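Local coordinates for protein GH3 beta-N-acetylglucosaminidase (Paenibacillaceae, PDB 6K5J) that hydrolyses terminal N-acetyl-beta-D-hexosamine residues as a beta-N-acetylglucosaminidase of glycoside hydrolase family 3, probably acting on chitin-derived oligosaccharides or related glycans, at residues S137-N142 / P147-R152; D83-M88 / T180-P185; A501-T506 / T526-L531; H187-E192 / R205-R210. All coordinates share one frame; numbering follows the deposited sequence.

Interaction 1. Residues S137-N142 / P147-R152; sequences SLDINN and PVIGVR. With NAG (2-acetamido-2-deoxy-beta-D-glucopyranose), chain B.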
loop_
_atom_site.group_PDB
_atom_site.type_symbol
_atom_site.label_atom_id
_atom_site.label_comp_id
_atom_site.label_asym_id
_atom_site.label_seq_id
_atom_site.Cartn_x
_atom_site.Cartn_y
_atom_site.Cartn_z
ATOM N N SER A 137 -2.986 0.705 5.580
ATOM C CA SER A 137 -2.255 -0.193 6.463
ATOM C C SER A 137 -2.184 0.401 7.866
ATOM O O SER A 137 -1.764 1.549 8.042
ATOM C CB SER A 137 -0.840 -0.427 5.942
ATOM O OG SER A 137 -0.032 -1.047 6.938
ATOM N N LEU A 138 -2.599 -0.387 8.863
ATOM C CA LEU A 138 -2.358 -0.091 10.266
ATOM C C LEU A 138 -1.244 -0.958 10.833
ATOM O O LEU A 138 -1.134 -1.106 12.057
ATOM C CB LEU A 138 -3.643 -0.270 11.085
ATOM C CG LEU A 138 -4.794 0.670 10.712
ATOM C CD1 LEU A 138 -5.943 0.508 11.720
ATOM C CD2 LEU A 138 -4.314 2.126 10.666
ATOM N N ASP A 139 -0.429 -1.550 9.965
ATOM C CA ASP A 139 0.715 -2.312 10.442
ATOM C C ASP A 139 1.732 -1.374 11.081
ATOM O O ASP A 139 1.911 -0.230 10.651
ATOM C CB ASP A 139 1.341 -3.103 9.296
ATOM C CG ASP A 139 0.321 -3.961 8.550
ATOM O OD1 ASP A 139 -0.324 -4.826 9.186
ATOM O OD2 ASP A 139 0.163 -3.772 7.326
ATOM N N ILE A 140 2.383 -1.859 12.136
ATOM C CA ILE A 140 3.352 -1.085 12.904
ATOM C C ILE A 140 4.721 -1.682 12.607
ATOM O O ILE A 140 5.032 -2.797 13.052
ATOM C CB ILE A 140 3.045 -1.110 14.412
ATOM C CG1 ILE A 140 1.659 -0.527 14.701
ATOM C CG2 ILE A 140 4.099 -0.319 15.193
ATOM C CD1 ILE A 140 1.056 -0.999 16.042
ATOM N N ASN A 141 5.540 -0.957 11.842
ATOM C CA ASN A 141 6.814 -1.493 11.356
ATOM C C ASN A 141 7.888 -1.303 12.427
ATOM O O ASN A 141 8.750 -0.426 12.354
ATOM C CB ASN A 141 7.216 -0.829 10.044
ATOM C CG ASN A 141 8.167 -1.683 9.231
ATOM O OD1 ASN A 141 7.740 -2.516 8.427
ATOM N ND2 ASN A 141 9.465 -1.475 9.427
ATOM N N ASN A 142 7.800 -2.141 13.460
ATOM C CA ASN A 142 8.762 -2.157 14.557
ATOM C C ASN A 142 9.964 -3.047 14.261
ATOM O O ASN A 142 10.864 -3.151 15.100
ATOM C CB ASN A 142 8.085 -2.648 15.837
ATOM C CG ASN A 142 7.624 -4.070 15.709
ATOM O OD1 ASN A 142 6.785 -4.376 14.870
ATOM N ND2 ASN A 142 8.208 -4.966 16.497
ATOM N N PRO A 147 10.249 -7.249 5.215
ATOM C CA PRO A 147 10.438 -7.162 3.763
ATOM C C PRO A 147 9.190 -6.802 2.974
ATOM O O PRO A 147 9.291 -6.634 1.754
ATOM C CB PRO A 147 10.885 -8.584 3.403
ATOM C CG PRO A 147 10.075 -9.443 4.346
ATOM C CD PRO A 147 10.044 -8.645 5.660
ATOM N N VAL A 148 8.029 -6.692 3.611
ATOM C CA VAL A 148 6.793 -6.456 2.876
ATOM C C VAL A 148 6.060 -5.191 3.317
ATOM O O VAL A 148 5.314 -4.612 2.506
ATOM C CB VAL A 148 5.859 -7.687 2.965
ATOM C CG1 VAL A 148 5.463 -7.964 4.392
ATOM C CG2 VAL A 148 4.617 -7.516 2.070
ATOM N N ILE A 149 6.265 -4.705 4.540
ATOM C CA ILE A 149 5.589 -3.490 4.993
ATOM C C ILE A 149 6.501 -2.285 4.751
ATOM O O ILE A 149 6.336 -1.573 3.755
ATOM C CB ILE A 149 5.156 -3.624 6.466
ATOM C CG1 ILE A 149 4.289 -4.878 6.645
ATOM C CG2 ILE A 149 4.398 -2.359 6.953
ATOM C CD1 ILE A 149 3.020 -4.937 5.740
ATOM N N GLY A 150 7.477 -2.053 5.631
ATOM C CA GLY A 150 8.416 -0.960 5.385
ATOM C C GLY A 150 7.694 0.376 5.368
ATOM O O GLY A 150 6.893 0.671 6.263
ATOM N N VAL A 151 7.911 1.179 4.314
ATOM C CA VAL A 151 7.316 2.525 4.265
ATOM C C VAL A 151 5.801 2.493 4.077
ATOM O O VAL A 151 5.147 3.545 4.076
ATOM C CB VAL A 151 7.947 3.394 3.159
ATOM C CG1 VAL A 151 9.452 3.587 3.399
ATOM C CG2 VAL A 151 7.670 2.802 1.774
ATOM N N ARG A 152 5.225 1.303 3.896
ATOM C CA ARG A 152 3.767 1.204 3.877
ATOM C C ARG A 152 3.144 1.401 5.255
ATOM O O ARG A 152 1.924 1.570 5.343
ATOM C CB ARG A 152 3.339 -0.154 3.311
ATOM C CG ARG A 152 3.712 -0.354 1.857
ATOM C CD ARG A 152 3.563 -1.817 1.470
ATOM N NE ARG A 152 2.161 -2.192 1.383
ATOM C CZ ARG A 152 1.712 -3.444 1.382
ATOM N NH1 ARG A 152 2.555 -4.456 1.500
ATOM N NH2 ARG A 152 0.414 -3.681 1.253
HETATM C C1 NAG B . -1.760 -8.685 -1.041
HETATM C C2 NAG B . -1.313 -7.529 -0.110
HETATM C C3 NAG B . -2.496 -6.615 0.256
HETATM C C4 NAG B . -3.296 -6.218 -0.978
HETATM C C5 NAG B . -3.718 -7.473 -1.723
HETATM C C6 NAG B . -4.522 -7.201 -2.975
HETATM C C7 NAG B . 0.459 -7.669 1.605
HETATM C C8 NAG B . 0.894 -8.347 2.876
HETATM N N2 NAG B . -0.710 -8.076 1.098
HETATM O O1 NAG B . -0.621 -9.282 -1.562
HETATM O O3 NAG B . -2.021 -5.443 0.911
HETATM O O4 NAG B . -4.448 -5.473 -0.600
HETATM O O5 NAG B . -2.535 -8.167 -2.130
HETATM O O6 NAG B . -3.716 -6.622 -3.994
HETATM O O7 NAG B . 1.125 -6.781 1.077
#
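Asn141 and Gly150 tie the two arms of this loop together, the backbone N of Gly150 donating to Asn141 OD1 at 2.8 Å. The bond is bent (N-H...O 142°), and the donor stands well above the plane of the side-chain carbonyl. With CG anti to the backbone N (chi1 -157°), the amide of Asn141 reaches across to residues 147-152, where OD1 also rests 3.4 Å from Ile149 CB. The side chains of Asn141 and Ile149 run alongside each other, pointing opposite ways. Against Asp139, in contrast, Ile149 crosses at about a right angle and sets its CD1 3.5 Å from Asp139 OD2. Farther along, Ser137 CB packs on Arg152 O.

Behind this layer, Ser137 OG forms an ST turn by accepting from Asp139 N, and it donates in turn to Asp139 OD2 (2.8 Å) from above the carboxylate plane. His183 ND1 bonds the same OD2 and His187 N bonds OD1, so the carboxylate is held through both oxygens. On the other arm, Arg152 NH1 is shared between Val148 O at 2.9 Å and the acetamide oxygen of the sugar, NAG O7, at 2.8 Å. The latter bond is fairly straight (158°), and O7 lies at the edge of the guanidinium, near its plane; NH2 adds weak bonds to NAG O7 and O3. Such a loop, following strand 132-133 and presenting an arginine to the N-acetyl group, is consistent with the sugar pocket at the mouth of a GH3 TIM-barrel domain.

Interaction 2. Residues D83-M88 / T180-P185; sequences DQEGGM and TVKHFP. With NAG (2-acetamido-2-deoxy-beta-D-glucopyranose), chain B.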
loop_
_atom_site.group_PDB
_atom_site.type_symbol
_atom_site.label_atom_id
_atom_site.label_comp_id
_atom_site.label_asym_id
_atom_site.label_seq_id
_atom_site.Cartn_x
_atom_site.Cartn_y
_atom_site.Cartn_z
ATOM N N ASP A 83 -5.709 -1.138 -4.581
ATOM C CA ASP A 83 -4.655 -0.902 -3.579
ATOM C C ASP A 83 -4.026 0.473 -3.805
ATOM O O ASP A 83 -2.899 0.598 -4.276
ATOM C CB ASP A 83 -3.573 -1.977 -3.652
ATOM C CG ASP A 83 -4.093 -3.348 -3.371
ATOM O OD1 ASP A 83 -4.758 -3.523 -2.324
ATOM O OD2 ASP A 83 -3.822 -4.248 -4.197
ATOM N N GLN A 84 -4.780 1.514 -3.474
ATOM C CA GLN A 84 -4.288 2.886 -3.621
ATOM C C GLN A 84 -3.907 3.437 -2.244
ATOM O O GLN A 84 -4.581 4.285 -1.656
ATOM C CB GLN A 84 -5.337 3.747 -4.338
ATOM C CG GLN A 84 -4.808 5.067 -4.882
ATOM C CD GLN A 84 -4.089 4.933 -6.223
ATOM O OE1 GLN A 84 -3.592 3.864 -6.588
ATOM N NE2 GLN A 84 -4.020 6.032 -6.955
ATOM N N GLU A 85 -2.776 2.919 -1.730
ATOM C CA GLU A 85 -2.327 3.264 -0.382
ATOM C C GLU A 85 -1.721 4.659 -0.326
ATOM O O GLU A 85 -1.863 5.352 0.687
ATOM C CB GLU A 85 -1.303 2.229 0.126
ATOM C CG GLU A 85 -1.858 0.803 0.182
ATOM C CD GLU A 85 -0.827 -0.255 0.563
ATOM O OE1 GLU A 85 0.213 0.102 1.167
ATOM O OE2 GLU A 85 -1.070 -1.451 0.262
ATOM N N GLY A 86 -1.084 5.096 -1.403
ATOM C CA GLY A 86 -0.318 6.326 -1.423
ATOM C C GLY A 86 1.177 6.050 -1.458
ATOM O O GLY A 86 1.645 4.934 -1.221
ATOM N N GLY A 87 1.936 7.103 -1.767
ATOM C CA GLY A 87 3.385 6.976 -1.811
ATOM C C GLY A 87 3.942 5.851 -2.682
ATOM O O GLY A 87 3.897 5.937 -3.905
ATOM N N MET A 88 4.466 4.785 -2.074
ATOM C CA MET A 88 5.120 3.741 -2.861
ATOM C C MET A 88 4.185 2.602 -3.265
ATOM O O MET A 88 4.629 1.671 -3.944
ATOM C CB MET A 88 6.340 3.182 -2.106
ATOM C CG MET A 88 7.460 4.216 -1.888
ATOM S SD MET A 88 8.018 5.016 -3.429
ATOM C CE MET A 88 8.887 3.675 -4.199
ATOM N N THR A 180 -10.419 0.033 4.286
ATOM C CA THR A 180 -10.129 -1.346 4.681
ATOM C C THR A 180 -8.808 -1.332 5.438
ATOM O O THR A 180 -7.739 -1.346 4.816
ATOM C CB THR A 180 -10.039 -2.286 3.476
ATOM O OG1 THR A 180 -11.175 -2.122 2.630
ATOM C CG2 THR A 180 -9.963 -3.767 3.942
ATOM N N VAL A 181 -8.861 -1.318 6.772
ATOM C CA VAL A 181 -7.614 -1.340 7.529
ATOM C C VAL A 181 -6.990 -2.728 7.436
ATOM O O VAL A 181 -7.694 -3.747 7.451
ATOM C CB VAL A 181 -7.848 -0.897 8.985
ATOM C CG1 VAL A 181 -8.218 0.582 8.996
ATOM C CG2 VAL A 181 -8.939 -1.736 9.667
ATOM N N LYS A 182 -5.658 -2.776 7.334
ATOM C CA LYS A 182 -4.952 -4.025 7.067
ATOM C C LYS A 182 -3.576 -3.949 7.725
ATOM O O LYS A 182 -3.082 -2.859 8.016
ATOM C CB LYS A 182 -4.867 -4.277 5.546
ATOM C CG LYS A 182 -3.990 -3.265 4.762
ATOM C CD LYS A 182 -4.110 -3.511 3.235
ATOM C CE LYS A 182 -3.074 -2.695 2.433
ATOM N NZ LYS A 182 -3.301 -2.855 0.943
ATOM N N HIS A 183 -2.952 -5.100 8.001
ATOM C CA HIS A 183 -3.418 -6.463 7.780
ATOM C C HIS A 183 -3.621 -7.117 9.153
ATOM O O HIS A 183 -2.643 -7.444 9.840
ATOM C CB HIS A 183 -2.391 -7.272 6.968
ATOM C CG HIS A 183 -1.995 -6.645 5.659
ATOM N ND1 HIS A 183 -1.082 -5.614 5.567
ATOM C CD2 HIS A 183 -2.376 -6.923 4.388
ATOM C CE1 HIS A 183 -0.916 -5.286 4.297
ATOM N NE2 HIS A 183 -1.692 -6.063 3.560
ATOM N N PHE A 184 -4.877 -7.317 9.537
ATOM C CA PHE A 184 -5.203 -7.689 10.912
ATOM C C PHE A 184 -4.739 -9.116 11.218
ATOM O O PHE A 184 -4.937 -10.019 10.403
ATOM C CB PHE A 184 -6.717 -7.563 11.131
ATOM C CG PHE A 184 -7.162 -7.899 12.531
ATOM C CD1 PHE A 184 -7.511 -9.200 12.869
ATOM C CD2 PHE A 184 -7.245 -6.913 13.502
ATOM C CE1 PHE A 184 -7.917 -9.519 14.164
ATOM C CE2 PHE A 184 -7.661 -7.212 14.800
ATOM C CZ PHE A 184 -7.991 -8.520 15.135
ATOM N N PRO A 185 -4.182 -9.370 12.422
ATOM C CA PRO A 185 -4.024 -8.431 13.541
ATOM C C PRO A 185 -2.710 -7.644 13.560
ATOM O O PRO A 185 -2.378 -7.074 14.595
ATOM C CB PRO A 185 -4.103 -9.349 14.773
ATOM C CG PRO A 185 -3.507 -10.642 14.295
ATOM C CD PRO A 185 -3.934 -10.764 12.836
HETATM C C1 NAG B . -1.760 -8.685 -1.041
HETATM C C2 NAG B . -1.313 -7.529 -0.110
HETATM C C3 NAG B . -2.496 -6.615 0.256
HETATM C C4 NAG B . -3.296 -6.218 -0.978
HETATM C C5 NAG B . -3.718 -7.473 -1.723
HETATM C C6 NAG B . -4.522 -7.201 -2.975
HETATM C C7 NAG B . 0.459 -7.669 1.605
HETATM C C8 NAG B . 0.894 -8.347 2.876
HETATM N N2 NAG B . -0.710 -8.076 1.098
HETATM O O1 NAG B . -0.621 -9.282 -1.562
HETATM O O3 NAG B . -2.021 -5.443 0.911
HETATM O O4 NAG B . -4.448 -5.473 -0.600
HETATM O O5 NAG B . -2.535 -8.167 -2.130
HETATM O O6 NAG B . -3.716 -6.622 -3.994
HETATM O O7 NAG B . 1.125 -6.781 1.077
#
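Lys182 NZ is gripped from several sides: it donates to Glu85 OE2 in a 2.7 Å salt bridge and to NAG O3 at 2.9 Å, with a weaker bond to NAG O4. Asp83 OD1 completes the charge network as a long salt-bridge partner, 3.6 Å from NZ, and Phe134 O accepts from the ammonium as well. Glu85 and Lys182 cross at about a right angle, and the ammonium meets OE2 from above the carboxylate plane. Glu85 OE2 has a second positive partner in Arg152, which probably favours its ionised form.

The sugar spans both segments. Its O4 donates to Asp83 OD1 at 2.6 Å, and its O6 lies against Asp83 OD2, a carboxylate oxygen also paired with Arg91. His183 NE2 bonds NAG O3 at 2.7 Å, either atom being a possible donor. Its imidazole is sandwiched: the methyl carbon NAG C8 lies 3.5 Å above one face, offset toward the rim, and Lys182 CG lies over the centre of the opposite face. The peptide bond between Lys182 and His183 is cis. With Asp83 these two residues line the sugar site, consistent with the lysine-histidine (KH) motif of GH3 enzymes.

Residues 83-88 follow strand 79-81, whereas Lys182 lies on strand 178-184, between the parallel strands 132-133 and 226-229. Beyond the corner at His183, Phe184 packs on helices 213-222 and 249-258.

Interaction 3. Residues A501-T506 / T526-L531; sequences AAYENT and TLPAPL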
loop_
_atom_site.group_PDB
_atom_site.type_symbol
_atom_site.label_atom_id
_atom_site.label_comp_id
_atom_site.label_asym_id
_atom_site.label_seq_id
_atom_site.Cartn_x
_atom_site.Cartn_y
_atom_site.Cartn_z
ATOM N N ALA A 501 16.280 10.730 4.984
ATOM C CA ALA A 501 15.191 9.835 4.611
ATOM C C ALA A 501 14.069 10.640 3.972
ATOM O O ALA A 501 13.607 11.636 4.543
ATOM C CB ALA A 501 14.657 9.046 5.820
ATOM N N ALA A 502 13.620 10.194 2.799
ATOM C CA ALA A 502 12.426 10.738 2.167
ATOM C C ALA A 502 11.252 9.771 2.149
ATOM O O ALA A 502 10.129 10.200 1.846
ATOM C CB ALA A 502 12.730 11.181 0.723
ATOM N N TYR A 503 11.476 8.488 2.432
ATOM C CA TYR A 503 10.455 7.448 2.599
ATOM C C TYR A 503 9.718 7.095 1.310
ATOM O O TYR A 503 8.796 6.259 1.345
ATOM C CB TYR A 503 9.432 7.828 3.688
ATOM C CG TYR A 503 10.099 8.326 4.952
ATOM C CD1 TYR A 503 10.628 7.433 5.876
ATOM C CD2 TYR A 503 10.241 9.694 5.203
ATOM C CE1 TYR A 503 11.257 7.877 7.028
ATOM C CE2 TYR A 503 10.876 10.146 6.350
ATOM C CZ TYR A 503 11.372 9.230 7.262
ATOM O OH TYR A 503 12.003 9.669 8.410
ATOM N N GLU A 504 10.078 7.692 0.179
ATOM C CA GLU A 504 9.405 7.447 -1.095
ATOM C C GLU A 504 10.138 8.262 -2.154
ATOM O O GLU A 504 10.948 9.139 -1.834
ATOM C CB GLU A 504 7.918 7.814 -1.055
ATOM C CG GLU A 504 7.675 9.256 -0.685
ATOM C CD GLU A 504 6.223 9.535 -0.385
ATOM O OE1 GLU A 504 5.537 8.648 0.175
ATOM O OE2 GLU A 504 5.770 10.646 -0.719
ATOM N N ASN A 505 9.856 7.958 -3.425
ATOM C CA ASN A 505 10.433 8.691 -4.550
ATOM C C ASN A 505 9.373 9.465 -5.332
ATOM O O ASN A 505 9.509 9.674 -6.540
ATOM C CB ASN A 505 11.212 7.749 -5.473
ATOM C CG ASN A 505 10.320 6.754 -6.199
ATOM O OD1 ASN A 505 9.125 6.672 -5.943
ATOM N ND2 ASN A 505 10.912 5.982 -7.110
ATOM N N THR A 506 8.305 9.880 -4.651
ATOM C CA THR A 506 7.216 10.628 -5.264
ATOM C C THR A 506 7.684 12.003 -5.736
ATOM O O THR A 506 8.711 12.506 -5.275
ATOM C CB THR A 506 6.092 10.827 -4.255
ATOM O OG1 THR A 506 6.611 11.540 -3.122
ATOM C CG2 THR A 506 5.525 9.492 -3.797
ATOM N N THR A 526 10.762 13.674 11.561
ATOM C CA THR A 526 11.285 12.857 12.648
ATOM C C THR A 526 11.169 11.396 12.245
ATOM O O THR A 526 10.089 10.956 11.849
ATOM C CB THR A 526 10.501 13.119 13.941
ATOM O OG1 THR A 526 10.808 14.435 14.422
ATOM C CG2 THR A 526 10.858 12.095 15.010
ATOM N N LEU A 527 12.263 10.647 12.347
ATOM C CA LEU A 527 12.237 9.234 11.990
ATOM C C LEU A 527 11.113 8.513 12.740
ATOM O O LEU A 527 11.122 8.491 13.982
ATOM C CB LEU A 527 13.580 8.594 12.325
ATOM C CG LEU A 527 13.717 7.102 12.043
ATOM C CD1 LEU A 527 13.775 6.841 10.548
ATOM C CD2 LEU A 527 14.961 6.548 12.754
ATOM N N PRO A 528 10.121 7.952 12.045
ATOM C CA PRO A 528 8.935 7.422 12.729
ATOM C C PRO A 528 8.990 5.941 13.080
ATOM O O PRO A 528 8.042 5.445 13.697
ATOM C CB PRO A 528 7.829 7.686 11.700
ATOM C CG PRO A 528 8.534 7.442 10.382
ATOM C CD PRO A 528 9.946 7.966 10.579
ATOM N N ALA A 529 10.049 5.227 12.713
ATOM C CA ALA A 529 10.189 3.803 12.995
ATOM C C ALA A 529 11.634 3.519 13.360
ATOM O O ALA A 529 12.545 4.210 12.883
ATOM C CB ALA A 529 9.767 2.937 11.792
ATOM N N PRO A 530 11.888 2.515 14.200
ATOM C CA PRO A 530 13.222 2.359 14.784
ATOM C C PRO A 530 14.215 1.696 13.840
ATOM O O PRO A 530 13.867 0.860 13.001
ATOM C CB PRO A 530 12.966 1.480 16.011
ATOM C CG PRO A 530 11.768 0.642 15.622
ATOM C CD PRO A 530 10.905 1.590 14.810
ATOM N N LEU A 531 15.482 2.064 14.019
ATOM C CA LEU A 531 16.557 1.457 13.244
ATOM C C LEU A 531 16.923 0.070 13.752
ATOM O O LEU A 531 17.603 -0.676 13.043
ATOM C CB LEU A 531 17.787 2.363 13.265
ATOM C CG LEU A 531 17.607 3.769 12.691
ATOM C CD1 LEU A 531 18.935 4.523 12.717
ATOM C CD2 LEU A 531 17.047 3.721 11.275
#
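The Tyr503 ring carries Ala501 CB, of its own segment, over one face, 3.6 Å above the plane and offset toward the rim, and meets Leu527 CD1 at its edge. Pro528 CD approaches obliquely, on the side of the ring plane opposite Ala501 CB, and comes within 3.8 Å of Tyr503 CE1. The tyrosine and proline point at one another, and it is the phenol end that does most of the touching: Tyr503 OH lies 3.4 Å from Pro528 CD and 3.6 Å from Leu527 CA. Leu527 reaches the hydroxyl with CD1 at 4.0 Å.

Across the two segments the contact is thus purely van der Waals. The polar need of the hydroxyl is met by Thr374 OG1, on the edge strand 374-377, and this bond pins the far end of the ring. Met103 of helix 102-108 touches both Tyr503 and Pro528, and Thr526 shares a backbone bond with Ala107.

Tyr503 follows strand 499-501 of the mixed sheet, and residues 526-531 lie beyond helix 507-517. Their packing is consistent with a seam between the GH3 TIM-barrel domain, which supplies helix 102-108, and what is probably a second, alpha/beta domain built on that sheet.

Interaction 4. Residues H187-E192 / R205-R210; sequences HGDTGE and RERLDR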
loop_
_atom_site.group_PDB
_atom_site.type_symbol
_atom_site.label_atom_id
_atom_site.label_comp_id
_atom_site.label_asym_id
_atom_site.label_seq_id
_atom_site.Cartn_x
_atom_site.Cartn_y
_atom_site.Cartn_z
ATOM N N HIS A 187 0.864 -6.982 10.661
ATOM C CA HIS A 187 1.929 -7.578 9.864
ATOM C C HIS A 187 3.277 -6.888 10.066
ATOM O O HIS A 187 4.250 -7.264 9.409
ATOM C CB HIS A 187 1.523 -7.525 8.374
ATOM C CG HIS A 187 2.061 -8.643 7.525
ATOM N ND1 HIS A 187 3.395 -9.007 7.508
ATOM C CD2 HIS A 187 1.446 -9.434 6.607
ATOM C CE1 HIS A 187 3.570 -9.994 6.646
ATOM N NE2 HIS A 187 2.406 -10.276 6.087
ATOM N N GLY A 188 3.366 -5.902 10.965
ATOM C CA GLY A 188 4.544 -5.044 11.023
ATOM C C GLY A 188 5.791 -5.694 11.597
ATOM O O GLY A 188 6.906 -5.235 11.315
ATOM N N ASP A 189 5.636 -6.747 12.396
ATOM C CA ASP A 189 6.766 -7.386 13.068
ATOM C C ASP A 189 7.442 -8.455 12.214
ATOM O O ASP A 189 8.570 -8.851 12.529
ATOM C CB ASP A 189 6.278 -7.989 14.409
ATOM C CG ASP A 189 7.399 -8.614 15.245
ATOM O OD1 ASP A 189 8.119 -7.867 15.929
ATOM O OD2 ASP A 189 7.532 -9.859 15.245
ATOM N N THR A 190 6.821 -8.882 11.113
ATOM C CA THR A 190 7.272 -10.076 10.403
ATOM C C THR A 190 8.616 -9.848 9.734
ATOM O O THR A 190 8.824 -8.834 9.060
ATOM C CB THR A 190 6.254 -10.504 9.338
ATOM O OG1 THR A 190 6.048 -9.436 8.399
ATOM C CG2 THR A 190 4.928 -10.913 9.978
ATOM N N GLY A 191 9.527 -10.807 9.902
ATOM C CA GLY A 191 10.716 -10.854 9.076
ATOM C C GLY A 191 10.540 -11.573 7.761
ATOM O O GLY A 191 11.460 -11.601 6.939
ATOM N N GLU A 192 9.370 -12.161 7.531
ATOM C CA GLU A 192 9.082 -12.882 6.304
ATOM C C GLU A 192 7.858 -12.291 5.620
ATOM O O GLU A 192 7.016 -11.649 6.249
ATOM C CB GLU A 192 8.860 -14.367 6.580
ATOM C CG GLU A 192 10.119 -15.079 7.042
ATOM C CD GLU A 192 9.931 -16.573 7.050
ATOM O OE1 GLU A 192 9.343 -17.081 8.027
ATOM O OE2 GLU A 192 10.349 -17.227 6.067
ATOM N N ARG A 205 0.459 -12.528 24.178
ATOM C CA ARG A 205 -0.739 -11.714 24.041
ATOM C C ARG A 205 -0.536 -10.302 24.590
ATOM O O ARG A 205 -1.054 -9.336 24.021
ATOM C CB ARG A 205 -1.892 -12.433 24.737
ATOM C CG ARG A 205 -3.231 -11.850 24.521
ATOM C CD ARG A 205 -3.608 -11.756 23.050
ATOM N NE ARG A 205 -4.738 -10.846 22.985
ATOM C CZ ARG A 205 -6.005 -11.234 23.012
ATOM N NH1 ARG A 205 -6.309 -12.529 23.046
ATOM N NH2 ARG A 205 -6.962 -10.324 22.990
ATOM N N GLU A 206 0.216 -10.150 25.691
ATOM C CA GLU A 206 0.434 -8.808 26.230
ATOM C C GLU A 206 1.074 -7.897 25.191
ATOM O O GLU A 206 0.778 -6.700 25.132
ATOM C CB GLU A 206 1.301 -8.846 27.496
ATOM C CG GLU A 206 2.751 -9.318 27.326
ATOM C CD GLU A 206 3.724 -8.228 26.830
ATOM O OE1 GLU A 206 4.741 -8.595 26.189
ATOM O OE2 GLU A 206 3.474 -7.016 27.058
ATOM N N ARG A 207 1.966 -8.444 24.371
ATOM C CA ARG A 207 2.618 -7.610 23.378
ATOM C C ARG A 207 1.654 -7.274 22.245
ATOM O O ARG A 207 1.594 -6.123 21.800
ATOM C CB ARG A 207 3.884 -8.314 22.884
ATOM C CG ARG A 207 4.195 -8.112 21.432
ATOM C CD ARG A 207 4.665 -6.710 21.086
ATOM N NE ARG A 207 4.827 -6.705 19.642
ATOM C CZ ARG A 207 5.959 -7.018 19.026
ATOM N NH1 ARG A 207 7.051 -7.292 19.736
ATOM N NH2 ARG A 207 6.003 -7.028 17.703
ATOM N N LEU A 208 0.854 -8.258 21.802
ATOM C CA LEU A 208 -0.133 -7.986 20.762
ATOM C C LEU A 208 -1.149 -6.949 21.228
ATOM O O LEU A 208 -1.567 -6.089 20.445
ATOM C CB LEU A 208 -0.842 -9.283 20.344
ATOM C CG LEU A 208 0.037 -10.414 19.794
ATOM C CD1 LEU A 208 -0.795 -11.646 19.430
ATOM C CD2 LEU A 208 0.854 -9.931 18.583
ATOM N N ASP A 209 -1.556 -7.012 22.502
ATOM C CA ASP A 209 -2.545 -6.065 23.014
ATOM C C ASP A 209 -2.006 -4.639 23.032
ATOM O O ASP A 209 -2.751 -3.685 22.777
ATOM C CB ASP A 209 -2.981 -6.451 24.432
ATOM C CG ASP A 209 -3.877 -7.667 24.460
ATOM O OD1 ASP A 209 -4.444 -8.026 23.412
ATOM O OD2 ASP A 209 -4.011 -8.269 25.544
ATOM N N ARG A 210 -0.732 -4.466 23.352
ATOM C CA ARG A 210 -0.205 -3.116 23.485
ATOM C C ARG A 210 0.362 -2.565 22.187
ATOM O O ARG A 210 0.522 -1.345 22.063
ATOM C CB ARG A 210 0.874 -3.065 24.562
ATOM C CG ARG A 210 2.196 -3.645 24.152
ATOM C CD ARG A 210 3.249 -3.423 25.238
ATOM N NE ARG A 210 4.163 -4.555 25.296
ATOM C CZ ARG A 210 5.247 -4.678 24.541
ATOM N NH1 ARG A 210 5.574 -3.721 23.676
ATOM N NH2 ARG A 210 6.006 -5.757 24.657
HETATM O O HOH W 1 9.653 -7.619 18.154
#
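Arg207 and Asp189 form a salt bridge that joins helix 205-210 to the type I beta turn His187-Thr190, in the loop following strand 178-184 of the TIM-barrel domain. The helix starts with Arg205, whose NE bonds Asp209 OD1 at 2.9 Å, a salt bridge between residues four apart on the helix. Glu206 makes a second bridge of the same spacing, its OE2 accepting from Arg210 NE at 3.1 Å.

Arg207 carries the contact itself. Its chain bends at chi2 (71°) and reaches toward the turn, where NH2 donates to Asp189 OD1 over 2.9 Å in a nearly straight bond (163°). The oxygen sits at the edge of the guanidinium, in its plane, yet the nitrogen meets the carboxylate from well above its plane, the two planes standing 76° apart. This is therefore a single-bond bridge, without the paired bonds of a side-on carboxylate. A water reinforces it, donating to Asp189 OD1 at 2.7 Å and accepting from Arg207 NH1 at 3.1 Å.

Both partners have other strong ties: Glu212 forms a salt bridge with the same NH2, and His203 bonds Asp189 OD2. Asn142 ND2 also bonds Asp189 OD1, so that oxygen is gripped by the arginine, the amide and the water together. Within the turn, His187 ND1 donates in its ring plane to Thr190 OG1. Arg210 closes the helix segment, one face of its guanidinium lying over Arg207 CD, which stands 3.7 Å above the plane near the rim.

Interactions 1, 2 and 4 lie in the TIM-barrel domain, and interaction 3 links residues of the later part of the chain. Interaction 1 is nested in the loop closed by interaction 2; interactions 4 and 3 follow in that order. The centres of interactions 1 and 2 lie about 9 Å apart and both reach the sugar, so together they supply part of its surroundings. Interaction 4, centred about 11 Å from interaction 1, continues outward from residues 180-185. About 12 Å from interaction 1, centre to centre, interaction 3 packs Tyr503 and Ala529 against 137-142 and 147-152, which brings loops of the later, probably separate, domain next to the loop that carries Arg152.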